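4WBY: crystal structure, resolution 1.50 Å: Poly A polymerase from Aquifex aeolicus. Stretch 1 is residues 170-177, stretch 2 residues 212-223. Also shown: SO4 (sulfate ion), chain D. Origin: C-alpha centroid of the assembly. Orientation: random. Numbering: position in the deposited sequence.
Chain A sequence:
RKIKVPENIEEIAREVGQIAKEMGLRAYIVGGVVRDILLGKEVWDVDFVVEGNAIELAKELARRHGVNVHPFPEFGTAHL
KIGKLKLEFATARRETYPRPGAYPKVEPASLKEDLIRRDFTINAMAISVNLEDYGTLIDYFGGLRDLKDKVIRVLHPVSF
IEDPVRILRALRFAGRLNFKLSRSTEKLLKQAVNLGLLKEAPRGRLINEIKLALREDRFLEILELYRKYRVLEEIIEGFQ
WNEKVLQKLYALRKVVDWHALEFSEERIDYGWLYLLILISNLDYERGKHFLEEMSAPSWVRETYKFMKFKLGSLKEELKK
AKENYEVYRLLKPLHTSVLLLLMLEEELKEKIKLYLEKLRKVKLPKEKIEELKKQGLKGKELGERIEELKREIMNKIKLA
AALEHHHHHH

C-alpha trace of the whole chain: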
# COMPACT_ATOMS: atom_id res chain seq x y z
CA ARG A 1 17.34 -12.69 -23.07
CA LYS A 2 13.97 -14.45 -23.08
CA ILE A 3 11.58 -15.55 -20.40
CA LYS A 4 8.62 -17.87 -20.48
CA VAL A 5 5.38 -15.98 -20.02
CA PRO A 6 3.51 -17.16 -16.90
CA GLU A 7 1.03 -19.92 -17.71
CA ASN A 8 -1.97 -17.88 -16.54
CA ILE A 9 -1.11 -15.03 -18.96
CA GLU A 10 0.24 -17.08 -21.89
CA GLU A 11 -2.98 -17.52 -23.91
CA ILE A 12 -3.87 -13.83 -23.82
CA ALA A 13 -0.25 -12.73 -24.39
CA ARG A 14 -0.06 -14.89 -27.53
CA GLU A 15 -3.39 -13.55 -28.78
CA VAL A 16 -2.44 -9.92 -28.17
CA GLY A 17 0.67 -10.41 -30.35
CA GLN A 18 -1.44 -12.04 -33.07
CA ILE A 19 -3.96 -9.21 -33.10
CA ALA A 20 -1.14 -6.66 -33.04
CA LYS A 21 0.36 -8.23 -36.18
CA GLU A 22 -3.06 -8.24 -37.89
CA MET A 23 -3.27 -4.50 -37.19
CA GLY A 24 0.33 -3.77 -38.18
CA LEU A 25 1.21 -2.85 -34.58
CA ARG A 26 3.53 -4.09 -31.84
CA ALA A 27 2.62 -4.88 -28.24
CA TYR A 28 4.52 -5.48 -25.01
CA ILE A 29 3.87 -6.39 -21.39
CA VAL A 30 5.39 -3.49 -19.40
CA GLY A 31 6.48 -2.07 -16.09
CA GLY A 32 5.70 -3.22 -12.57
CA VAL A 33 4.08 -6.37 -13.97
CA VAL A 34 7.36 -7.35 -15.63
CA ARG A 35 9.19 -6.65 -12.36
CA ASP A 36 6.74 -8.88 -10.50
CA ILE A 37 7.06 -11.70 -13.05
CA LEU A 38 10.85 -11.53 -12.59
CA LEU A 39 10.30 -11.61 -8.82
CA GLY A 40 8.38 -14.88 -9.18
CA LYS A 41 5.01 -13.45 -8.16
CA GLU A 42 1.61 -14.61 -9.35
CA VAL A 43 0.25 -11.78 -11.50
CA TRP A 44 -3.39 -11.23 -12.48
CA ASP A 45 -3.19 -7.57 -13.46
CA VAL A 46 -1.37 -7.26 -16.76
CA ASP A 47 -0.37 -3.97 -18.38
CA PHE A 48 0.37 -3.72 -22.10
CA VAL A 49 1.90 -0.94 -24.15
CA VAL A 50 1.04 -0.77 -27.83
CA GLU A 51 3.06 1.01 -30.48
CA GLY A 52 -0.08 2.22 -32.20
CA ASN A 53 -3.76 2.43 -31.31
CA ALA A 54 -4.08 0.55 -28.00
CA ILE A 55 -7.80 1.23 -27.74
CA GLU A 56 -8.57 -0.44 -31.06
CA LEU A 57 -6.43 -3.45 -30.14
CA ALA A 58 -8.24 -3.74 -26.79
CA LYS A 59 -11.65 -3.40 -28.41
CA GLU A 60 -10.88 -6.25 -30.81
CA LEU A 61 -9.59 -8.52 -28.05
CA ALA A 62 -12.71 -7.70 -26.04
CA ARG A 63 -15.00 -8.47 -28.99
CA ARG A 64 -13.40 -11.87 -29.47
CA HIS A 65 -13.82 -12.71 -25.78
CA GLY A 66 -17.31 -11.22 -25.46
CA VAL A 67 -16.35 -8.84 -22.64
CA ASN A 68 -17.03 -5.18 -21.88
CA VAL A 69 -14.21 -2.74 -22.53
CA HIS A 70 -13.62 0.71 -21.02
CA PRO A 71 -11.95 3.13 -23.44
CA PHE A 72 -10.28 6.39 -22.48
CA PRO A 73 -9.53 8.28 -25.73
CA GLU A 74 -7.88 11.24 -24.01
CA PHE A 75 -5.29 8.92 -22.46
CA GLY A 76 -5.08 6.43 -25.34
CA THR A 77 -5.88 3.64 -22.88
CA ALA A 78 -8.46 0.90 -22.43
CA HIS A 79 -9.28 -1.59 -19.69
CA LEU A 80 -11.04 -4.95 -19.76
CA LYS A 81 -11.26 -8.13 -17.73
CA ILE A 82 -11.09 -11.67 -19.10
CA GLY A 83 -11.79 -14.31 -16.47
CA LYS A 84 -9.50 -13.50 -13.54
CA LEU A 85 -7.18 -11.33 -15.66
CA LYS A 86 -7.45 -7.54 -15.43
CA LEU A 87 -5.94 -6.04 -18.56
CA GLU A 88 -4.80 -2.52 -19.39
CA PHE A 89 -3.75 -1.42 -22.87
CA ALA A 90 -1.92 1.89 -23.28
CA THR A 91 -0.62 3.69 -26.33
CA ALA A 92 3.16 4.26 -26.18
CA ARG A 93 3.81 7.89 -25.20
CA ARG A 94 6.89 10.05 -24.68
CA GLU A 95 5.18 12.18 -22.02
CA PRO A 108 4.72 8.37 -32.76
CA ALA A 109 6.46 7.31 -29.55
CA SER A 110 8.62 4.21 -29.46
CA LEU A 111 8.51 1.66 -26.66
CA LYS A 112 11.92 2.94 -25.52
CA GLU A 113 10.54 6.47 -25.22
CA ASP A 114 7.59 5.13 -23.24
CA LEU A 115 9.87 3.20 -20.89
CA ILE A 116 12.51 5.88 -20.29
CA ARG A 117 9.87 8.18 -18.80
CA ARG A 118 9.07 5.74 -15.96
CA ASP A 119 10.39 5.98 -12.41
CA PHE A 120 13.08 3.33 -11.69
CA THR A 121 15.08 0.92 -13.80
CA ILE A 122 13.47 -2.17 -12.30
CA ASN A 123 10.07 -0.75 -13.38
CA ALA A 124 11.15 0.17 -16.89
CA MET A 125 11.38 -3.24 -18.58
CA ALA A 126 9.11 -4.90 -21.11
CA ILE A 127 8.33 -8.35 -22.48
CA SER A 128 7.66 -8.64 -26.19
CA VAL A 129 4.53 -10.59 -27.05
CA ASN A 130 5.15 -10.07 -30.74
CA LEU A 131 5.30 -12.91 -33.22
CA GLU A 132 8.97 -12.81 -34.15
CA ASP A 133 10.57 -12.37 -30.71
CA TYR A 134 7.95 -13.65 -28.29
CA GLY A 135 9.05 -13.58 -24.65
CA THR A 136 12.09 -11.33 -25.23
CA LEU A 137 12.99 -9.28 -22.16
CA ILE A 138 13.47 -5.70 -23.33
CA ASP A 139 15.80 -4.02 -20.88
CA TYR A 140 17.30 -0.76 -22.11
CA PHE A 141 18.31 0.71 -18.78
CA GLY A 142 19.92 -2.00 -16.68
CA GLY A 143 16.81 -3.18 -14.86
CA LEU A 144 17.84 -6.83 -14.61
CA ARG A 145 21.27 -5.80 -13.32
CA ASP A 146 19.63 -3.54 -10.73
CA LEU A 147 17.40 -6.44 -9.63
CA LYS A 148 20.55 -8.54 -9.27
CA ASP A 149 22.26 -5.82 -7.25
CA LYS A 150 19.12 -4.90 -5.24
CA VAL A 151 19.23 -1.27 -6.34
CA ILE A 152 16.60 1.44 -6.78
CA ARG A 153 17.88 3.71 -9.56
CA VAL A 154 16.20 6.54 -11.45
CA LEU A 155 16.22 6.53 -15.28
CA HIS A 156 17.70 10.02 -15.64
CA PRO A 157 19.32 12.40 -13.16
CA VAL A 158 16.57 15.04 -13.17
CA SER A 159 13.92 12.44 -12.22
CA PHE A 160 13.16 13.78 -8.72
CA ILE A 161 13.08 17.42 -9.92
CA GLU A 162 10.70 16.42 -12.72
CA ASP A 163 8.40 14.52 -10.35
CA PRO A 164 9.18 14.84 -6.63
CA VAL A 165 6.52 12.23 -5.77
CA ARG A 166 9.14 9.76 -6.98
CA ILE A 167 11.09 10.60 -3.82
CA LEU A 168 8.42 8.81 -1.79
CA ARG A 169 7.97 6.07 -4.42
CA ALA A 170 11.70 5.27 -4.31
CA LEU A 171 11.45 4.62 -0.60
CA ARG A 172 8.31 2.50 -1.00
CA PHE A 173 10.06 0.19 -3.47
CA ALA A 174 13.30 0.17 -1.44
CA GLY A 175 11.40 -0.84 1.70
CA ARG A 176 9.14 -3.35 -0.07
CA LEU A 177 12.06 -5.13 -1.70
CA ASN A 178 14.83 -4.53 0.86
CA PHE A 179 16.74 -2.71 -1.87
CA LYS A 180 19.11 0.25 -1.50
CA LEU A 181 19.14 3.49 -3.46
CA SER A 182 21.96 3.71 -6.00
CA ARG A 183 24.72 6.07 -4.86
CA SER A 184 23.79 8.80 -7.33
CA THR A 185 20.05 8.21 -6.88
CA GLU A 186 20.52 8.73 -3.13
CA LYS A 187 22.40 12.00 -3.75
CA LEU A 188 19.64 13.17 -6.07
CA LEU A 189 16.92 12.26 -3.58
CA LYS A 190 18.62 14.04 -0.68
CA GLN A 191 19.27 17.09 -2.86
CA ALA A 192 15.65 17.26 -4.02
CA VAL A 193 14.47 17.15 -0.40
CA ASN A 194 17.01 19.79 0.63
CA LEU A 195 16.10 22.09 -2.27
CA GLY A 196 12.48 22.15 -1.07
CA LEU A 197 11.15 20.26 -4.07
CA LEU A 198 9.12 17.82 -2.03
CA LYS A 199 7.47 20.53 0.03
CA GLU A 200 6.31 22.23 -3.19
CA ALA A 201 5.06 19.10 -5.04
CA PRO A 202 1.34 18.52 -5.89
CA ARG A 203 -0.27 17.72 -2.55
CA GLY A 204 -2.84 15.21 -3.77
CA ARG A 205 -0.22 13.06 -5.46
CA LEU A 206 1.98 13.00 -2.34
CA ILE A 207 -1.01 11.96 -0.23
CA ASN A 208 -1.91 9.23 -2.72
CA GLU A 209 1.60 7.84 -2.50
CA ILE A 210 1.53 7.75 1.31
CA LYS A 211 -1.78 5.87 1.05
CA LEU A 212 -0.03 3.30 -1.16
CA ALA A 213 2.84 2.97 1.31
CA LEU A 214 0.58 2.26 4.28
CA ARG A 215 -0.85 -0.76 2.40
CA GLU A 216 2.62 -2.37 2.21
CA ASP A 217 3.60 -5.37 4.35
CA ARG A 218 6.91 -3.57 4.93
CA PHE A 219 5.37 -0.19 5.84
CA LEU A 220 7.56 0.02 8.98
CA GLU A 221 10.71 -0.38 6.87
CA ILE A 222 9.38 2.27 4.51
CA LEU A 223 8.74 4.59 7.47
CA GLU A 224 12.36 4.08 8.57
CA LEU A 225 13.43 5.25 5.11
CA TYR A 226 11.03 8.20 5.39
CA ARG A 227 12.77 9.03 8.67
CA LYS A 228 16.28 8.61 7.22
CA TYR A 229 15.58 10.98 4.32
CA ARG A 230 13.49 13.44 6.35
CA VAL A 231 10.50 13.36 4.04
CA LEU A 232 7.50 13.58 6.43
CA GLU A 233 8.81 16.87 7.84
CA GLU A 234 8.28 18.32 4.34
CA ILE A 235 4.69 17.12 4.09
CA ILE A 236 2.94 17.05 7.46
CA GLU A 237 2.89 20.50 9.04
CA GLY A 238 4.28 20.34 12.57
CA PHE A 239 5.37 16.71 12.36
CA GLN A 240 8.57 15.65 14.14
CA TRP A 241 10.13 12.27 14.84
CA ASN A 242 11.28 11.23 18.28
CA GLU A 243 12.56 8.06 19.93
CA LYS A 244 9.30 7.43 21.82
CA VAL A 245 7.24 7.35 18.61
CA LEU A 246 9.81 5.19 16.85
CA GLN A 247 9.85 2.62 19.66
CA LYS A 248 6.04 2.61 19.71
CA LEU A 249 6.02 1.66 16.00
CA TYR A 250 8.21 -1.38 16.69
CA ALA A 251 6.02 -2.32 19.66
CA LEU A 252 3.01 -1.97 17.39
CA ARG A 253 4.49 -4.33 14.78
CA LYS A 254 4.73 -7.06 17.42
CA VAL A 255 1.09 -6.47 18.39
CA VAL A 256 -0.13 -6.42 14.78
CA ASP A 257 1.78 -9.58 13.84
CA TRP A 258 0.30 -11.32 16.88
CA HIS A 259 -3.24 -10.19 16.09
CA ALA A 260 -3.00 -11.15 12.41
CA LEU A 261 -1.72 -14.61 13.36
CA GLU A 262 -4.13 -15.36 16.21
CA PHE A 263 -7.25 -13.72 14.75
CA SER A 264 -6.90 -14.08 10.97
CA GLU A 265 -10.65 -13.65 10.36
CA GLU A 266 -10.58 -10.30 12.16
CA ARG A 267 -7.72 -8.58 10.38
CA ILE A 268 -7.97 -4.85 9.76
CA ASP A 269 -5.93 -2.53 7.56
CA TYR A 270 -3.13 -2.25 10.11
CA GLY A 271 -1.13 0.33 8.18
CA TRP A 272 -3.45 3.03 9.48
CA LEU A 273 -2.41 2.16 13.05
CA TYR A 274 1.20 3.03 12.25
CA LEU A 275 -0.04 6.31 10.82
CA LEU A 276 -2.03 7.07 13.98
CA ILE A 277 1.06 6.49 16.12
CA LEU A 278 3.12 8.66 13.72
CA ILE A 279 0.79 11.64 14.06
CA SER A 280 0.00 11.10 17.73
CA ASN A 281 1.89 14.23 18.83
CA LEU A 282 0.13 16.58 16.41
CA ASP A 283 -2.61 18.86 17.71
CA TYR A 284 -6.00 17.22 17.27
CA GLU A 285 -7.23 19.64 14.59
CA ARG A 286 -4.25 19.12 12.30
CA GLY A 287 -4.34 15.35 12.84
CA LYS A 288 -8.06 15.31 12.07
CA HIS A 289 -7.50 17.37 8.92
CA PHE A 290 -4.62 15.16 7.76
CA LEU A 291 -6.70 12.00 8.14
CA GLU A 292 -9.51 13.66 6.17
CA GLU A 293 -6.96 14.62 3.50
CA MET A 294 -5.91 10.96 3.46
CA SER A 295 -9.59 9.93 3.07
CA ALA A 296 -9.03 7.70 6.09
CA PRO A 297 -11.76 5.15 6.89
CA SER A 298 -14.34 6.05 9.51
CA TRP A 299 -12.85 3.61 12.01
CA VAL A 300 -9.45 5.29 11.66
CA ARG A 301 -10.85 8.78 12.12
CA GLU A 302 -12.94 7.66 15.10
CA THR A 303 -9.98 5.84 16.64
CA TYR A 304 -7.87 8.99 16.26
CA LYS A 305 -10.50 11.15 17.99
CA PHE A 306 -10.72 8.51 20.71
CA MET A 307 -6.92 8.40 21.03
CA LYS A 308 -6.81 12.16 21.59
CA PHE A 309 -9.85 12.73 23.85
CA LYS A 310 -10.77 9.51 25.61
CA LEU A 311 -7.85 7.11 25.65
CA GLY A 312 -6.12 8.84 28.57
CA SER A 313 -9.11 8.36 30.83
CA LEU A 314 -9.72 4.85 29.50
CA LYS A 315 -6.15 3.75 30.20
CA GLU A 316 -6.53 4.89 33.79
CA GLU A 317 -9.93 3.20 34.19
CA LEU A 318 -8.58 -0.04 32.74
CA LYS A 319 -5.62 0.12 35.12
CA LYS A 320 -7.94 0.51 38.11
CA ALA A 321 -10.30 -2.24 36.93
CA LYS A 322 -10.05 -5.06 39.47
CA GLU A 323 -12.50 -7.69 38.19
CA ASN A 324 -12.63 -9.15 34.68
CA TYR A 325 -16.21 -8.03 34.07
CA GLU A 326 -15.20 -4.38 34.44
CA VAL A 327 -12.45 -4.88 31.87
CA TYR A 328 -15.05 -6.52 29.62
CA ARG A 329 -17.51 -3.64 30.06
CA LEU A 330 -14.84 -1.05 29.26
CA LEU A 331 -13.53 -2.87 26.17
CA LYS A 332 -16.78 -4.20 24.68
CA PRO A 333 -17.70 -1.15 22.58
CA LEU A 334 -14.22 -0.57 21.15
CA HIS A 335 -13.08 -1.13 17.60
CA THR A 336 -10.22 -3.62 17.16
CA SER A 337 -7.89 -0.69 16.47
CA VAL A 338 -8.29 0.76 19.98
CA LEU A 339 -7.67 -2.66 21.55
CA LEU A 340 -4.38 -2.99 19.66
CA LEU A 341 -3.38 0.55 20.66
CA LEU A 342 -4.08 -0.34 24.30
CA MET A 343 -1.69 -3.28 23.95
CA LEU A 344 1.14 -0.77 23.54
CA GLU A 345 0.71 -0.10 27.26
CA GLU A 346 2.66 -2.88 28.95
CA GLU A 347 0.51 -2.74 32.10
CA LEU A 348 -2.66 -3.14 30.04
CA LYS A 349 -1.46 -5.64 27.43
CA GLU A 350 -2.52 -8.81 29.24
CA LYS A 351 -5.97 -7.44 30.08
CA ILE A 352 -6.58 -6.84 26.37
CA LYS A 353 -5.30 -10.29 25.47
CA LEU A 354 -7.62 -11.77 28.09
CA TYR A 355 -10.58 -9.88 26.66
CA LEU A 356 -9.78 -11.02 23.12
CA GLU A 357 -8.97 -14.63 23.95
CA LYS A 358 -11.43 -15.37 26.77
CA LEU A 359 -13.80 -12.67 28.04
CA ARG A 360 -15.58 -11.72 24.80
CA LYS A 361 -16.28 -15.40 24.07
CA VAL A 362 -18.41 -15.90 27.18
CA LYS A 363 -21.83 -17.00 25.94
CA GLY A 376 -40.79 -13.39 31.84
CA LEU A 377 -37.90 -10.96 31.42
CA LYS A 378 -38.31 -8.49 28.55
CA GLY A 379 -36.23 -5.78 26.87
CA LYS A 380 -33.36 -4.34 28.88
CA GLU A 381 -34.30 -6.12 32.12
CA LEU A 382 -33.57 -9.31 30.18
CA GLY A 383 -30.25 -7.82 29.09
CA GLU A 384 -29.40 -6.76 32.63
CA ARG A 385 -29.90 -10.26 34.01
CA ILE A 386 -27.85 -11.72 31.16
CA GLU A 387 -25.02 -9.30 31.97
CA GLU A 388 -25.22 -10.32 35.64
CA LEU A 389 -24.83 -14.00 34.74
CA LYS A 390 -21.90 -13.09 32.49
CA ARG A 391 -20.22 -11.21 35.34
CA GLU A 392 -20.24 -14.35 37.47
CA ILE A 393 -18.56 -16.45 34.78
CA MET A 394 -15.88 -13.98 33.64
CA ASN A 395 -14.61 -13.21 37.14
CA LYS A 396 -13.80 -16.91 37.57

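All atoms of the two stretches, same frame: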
# COMPACT_ATOMS: atom_id res chain seq x y z
N ALA A 170 10.41 5.95 -4.42
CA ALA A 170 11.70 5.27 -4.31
C ALA A 170 11.81 4.53 -2.99
O ALA A 170 12.30 3.40 -2.92
CB ALA A 170 12.85 6.26 -4.45
N LEU A 171 11.33 5.18 -1.93
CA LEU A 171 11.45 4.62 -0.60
C LEU A 171 10.43 3.50 -0.40
O LEU A 171 10.72 2.53 0.31
CB LEU A 171 11.27 5.73 0.45
CG LEU A 171 12.25 6.90 0.27
CD1 LEU A 171 12.11 7.92 1.40
CD2 LEU A 171 13.69 6.40 0.14
N ARG A 172 9.27 3.60 -1.04
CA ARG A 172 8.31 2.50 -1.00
C ARG A 172 8.90 1.23 -1.64
O ARG A 172 8.83 0.15 -1.05
CB ARG A 172 6.99 2.86 -1.68
CG ARG A 172 6.05 1.66 -1.82
CD ARG A 172 4.59 2.08 -2.02
NE ARG A 172 4.36 2.92 -3.20
CZ ARG A 172 4.07 2.45 -4.41
NH1 ARG A 172 3.99 1.15 -4.63
NH2 ARG A 172 3.87 3.30 -5.40
N PHE A 173 9.49 1.37 -2.83
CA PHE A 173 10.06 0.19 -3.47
C PHE A 173 11.30 -0.31 -2.72
O PHE A 173 11.48 -1.53 -2.59
CB PHE A 173 10.39 0.46 -4.94
CG PHE A 173 9.16 0.67 -5.78
CD1 PHE A 173 8.19 -0.32 -5.87
CD2 PHE A 173 8.96 1.85 -6.47
CE1 PHE A 173 7.04 -0.14 -6.64
CE2 PHE A 173 7.82 2.04 -7.24
CZ PHE A 173 6.86 1.04 -7.33
N ALA A 174 12.13 0.60 -2.21
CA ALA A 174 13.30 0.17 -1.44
C ALA A 174 12.87 -0.64 -0.22
O ALA A 174 13.43 -1.70 0.06
CB ALA A 174 14.16 1.38 -1.02
N GLY A 175 11.87 -0.15 0.51
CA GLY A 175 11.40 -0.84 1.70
C GLY A 175 10.69 -2.15 1.38
O GLY A 175 10.89 -3.16 2.06
N ARG A 176 9.84 -2.13 0.35
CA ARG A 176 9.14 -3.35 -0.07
C ARG A 176 10.12 -4.47 -0.39
O ARG A 176 9.92 -5.61 0.01
CB ARG A 176 8.28 -3.09 -1.30
CG ARG A 176 7.63 -4.35 -1.86
CD ARG A 176 7.05 -4.16 -3.25
NE ARG A 176 5.92 -3.24 -3.26
CZ ARG A 176 5.26 -2.90 -4.36
NH1 ARG A 176 5.62 -3.40 -5.54
NH2 ARG A 176 4.24 -2.06 -4.28
N LEU A 177 11.18 -4.13 -1.11
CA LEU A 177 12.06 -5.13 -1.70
C LEU A 177 13.34 -5.35 -0.92
O LEU A 177 14.15 -6.21 -1.28
CB LEU A 177 12.41 -4.74 -3.14
CG LEU A 177 11.22 -4.56 -4.09
CD1 LEU A 177 11.69 -3.96 -5.41
CD2 LEU A 177 10.49 -5.88 -4.31
N LEU A 212 -0.56 4.55 -0.61
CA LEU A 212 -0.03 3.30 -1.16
C LEU A 212 0.98 2.67 -0.21
O LEU A 212 0.99 1.45 -0.02
CB LEU A 212 0.60 3.53 -2.54
CG LEU A 212 -0.41 3.86 -3.65
CD1 LEU A 212 0.29 4.10 -4.98
CD2 LEU A 212 -1.45 2.76 -3.80
N ALA A 213 1.83 3.49 0.39
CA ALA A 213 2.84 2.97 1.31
C ALA A 213 2.22 2.26 2.51
O ALA A 213 2.71 1.21 2.94
CB ALA A 213 3.77 4.08 1.77
N LEU A 214 1.13 2.82 3.05
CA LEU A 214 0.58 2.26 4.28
C LEU A 214 -0.07 0.89 4.03
O LEU A 214 -0.29 0.13 4.97
CB LEU A 214 -0.39 3.25 4.95
CG LEU A 214 -1.81 3.53 4.47
CD1 LEU A 214 -2.81 2.44 4.89
CD2 LEU A 214 -2.25 4.89 5.02
N ARG A 215 -0.34 0.56 2.77
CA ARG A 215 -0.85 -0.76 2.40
C ARG A 215 0.25 -1.84 2.38
O ARG A 215 -0.06 -3.04 2.37
CB ARG A 215 -1.53 -0.69 1.02
CG ARG A 215 -2.76 0.21 1.00
CD ARG A 215 -3.10 0.76 -0.40
NE ARG A 215 -3.30 -0.28 -1.40
CZ ARG A 215 -3.89 -0.08 -2.58
NH1 ARG A 215 -4.36 1.11 -2.91
NH2 ARG A 215 -4.03 -1.09 -3.43
N GLU A 216 1.51 -1.42 2.38
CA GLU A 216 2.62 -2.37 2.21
C GLU A 216 2.88 -3.22 3.45
O GLU A 216 2.85 -2.72 4.58
CB GLU A 216 3.91 -1.61 1.86
CG GLU A 216 3.87 -0.82 0.56
CD GLU A 216 4.09 -1.65 -0.67
OE1 GLU A 216 4.75 -2.71 -0.57
OE2 GLU A 216 3.62 -1.24 -1.75
N ASP A 217 3.19 -4.50 3.25
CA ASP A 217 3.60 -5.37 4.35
C ASP A 217 4.80 -4.78 5.10
O ASP A 217 4.90 -4.89 6.33
CB ASP A 217 3.95 -6.77 3.85
CG ASP A 217 2.73 -7.59 3.48
OD1 ASP A 217 1.61 -7.24 3.91
OD2 ASP A 217 2.90 -8.61 2.79
N ARG A 218 5.70 -4.15 4.35
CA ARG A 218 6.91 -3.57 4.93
C ARG A 218 6.77 -2.07 5.18
O ARG A 218 7.73 -1.32 5.05
CB ARG A 218 8.11 -3.84 4.01
CG ARG A 218 8.41 -5.31 3.78
CD ARG A 218 9.25 -5.92 4.89
NE ARG A 218 8.52 -6.06 6.15
CZ ARG A 218 7.64 -7.03 6.40
NH1 ARG A 218 7.38 -7.94 5.48
NH2 ARG A 218 7.03 -7.07 7.57
N PHE A 219 5.57 -1.61 5.55
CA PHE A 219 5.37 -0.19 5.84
C PHE A 219 6.34 0.33 6.91
O PHE A 219 6.83 1.44 6.78
CB PHE A 219 3.91 0.05 6.27
CG PHE A 219 3.53 1.51 6.41
CD1 PHE A 219 4.02 2.48 5.54
CD2 PHE A 219 2.64 1.90 7.40
CE1 PHE A 219 3.63 3.82 5.68
CE2 PHE A 219 2.25 3.23 7.55
CZ PHE A 219 2.75 4.20 6.69
N LEU A 220 6.63 -0.45 7.95
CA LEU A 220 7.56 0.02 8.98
C LEU A 220 8.95 0.29 8.39
O LEU A 220 9.57 1.30 8.70
CB LEU A 220 7.66 -0.97 10.15
CG LEU A 220 8.56 -0.50 11.30
CD1 LEU A 220 8.23 0.93 11.74
CD2 LEU A 220 8.48 -1.46 12.48
N GLU A 221 9.42 -0.60 7.52
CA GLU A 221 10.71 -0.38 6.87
C GLU A 221 10.67 0.87 5.99
O GLU A 221 11.65 1.62 5.90
CB GLU A 221 11.12 -1.59 6.03
CG GLU A 221 11.64 -2.77 6.84
CD GLU A 221 10.56 -3.68 7.40
OE1 GLU A 221 9.35 -3.39 7.23
OE2 GLU A 221 10.93 -4.70 8.03
N ILE A 222 9.54 1.09 5.33
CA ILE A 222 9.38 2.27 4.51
C ILE A 222 9.39 3.53 5.38
O ILE A 222 10.03 4.53 5.03
CB ILE A 222 8.09 2.19 3.67
CG1 ILE A 222 8.18 1.02 2.67
CG2 ILE A 222 7.84 3.50 2.92
CD1 ILE A 222 6.85 0.66 2.02
N LEU A 223 8.72 3.47 6.53
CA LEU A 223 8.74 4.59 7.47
C LEU A 223 10.16 4.88 7.97
O LEU A 223 10.51 6.04 8.17
CB LEU A 223 7.82 4.33 8.67
CG LEU A 223 6.33 4.40 8.33
CD1 LEU A 223 5.48 4.00 9.54
CD2 LEU A 223 5.94 5.78 7.83
S SO4 D . 3.27 -1.02 -8.17
O1 SO4 D . 4.17 -1.18 -9.33
O2 SO4 D . 3.58 -2.08 -7.22
O3 SO4 D . 3.44 0.29 -7.54
O4 SO4 D . 1.90 -1.18 -8.63

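The strongest link between the two stretches is the salt bridge between Arg176 and Glu216. It is bidentate. Arg176 NE donates to Glu216 OE1 at 3.0 Å, and Arg176 NH2 donates to Glu216 OE2 at 2.7 Å. The carboxylate meets the guanidinium edge near its plane, so both N-H bonds point almost straight at their acceptors. Arg172 NH1 lies 3.8 Å from Glu216 OE2, a long salt bridge. Glu216 therefore faces two arginines one helical turn apart.

The same arginines hold a sulfate ion, probably from the crystallisation liquor. Arg172 NH1 donates to sulfate O3 at 3.1 Å. Arg176 NH1 and NH2 each donate to sulfate O2 at 3.0 Å. Phe173 CZ approaches sulfate O3 at 3.5 Å, with the oxygen at the ring edge.

Within stretch 2, Glu216 begins a type I turn that ends at Phe219. Phe219 N donates to Glu216 O at 3.1 Å. Arg218 takes the N-cap position of the helix that follows. Arg218 NE forms a salt bridge with Glu221 OE1 at 3.0 Å. The CA-to-CB bond of Arg218 points toward stretch 1, but the end of the side chain leads away.

Stretch 1 is helical throughout. Its axis passes 8.0 Å from that of helix 219-223, and the helices run at 130°. Gly175 permits the close approach: Gly175 CA is 4.7 Å from Ile222 CA and 3.8 Å from Ile222 CG1. A CB here would clash with that CG1. Gly175 O also lies 3.5 Å from Arg218 CB.

Van der Waals packing extends this contact. Ile222 CD1 sits 3.7 Å from Arg172 O, and Ile222 CG1 sits 3.8 Å from Leu171 O. The aliphatic part of Arg172 passes Ala213, with Arg172 CD 3.9 Å from Ala213 CA. Leu212 CD1 covers one face of the Arg172 guanidinium, 3.7 Å from Arg172 NH2.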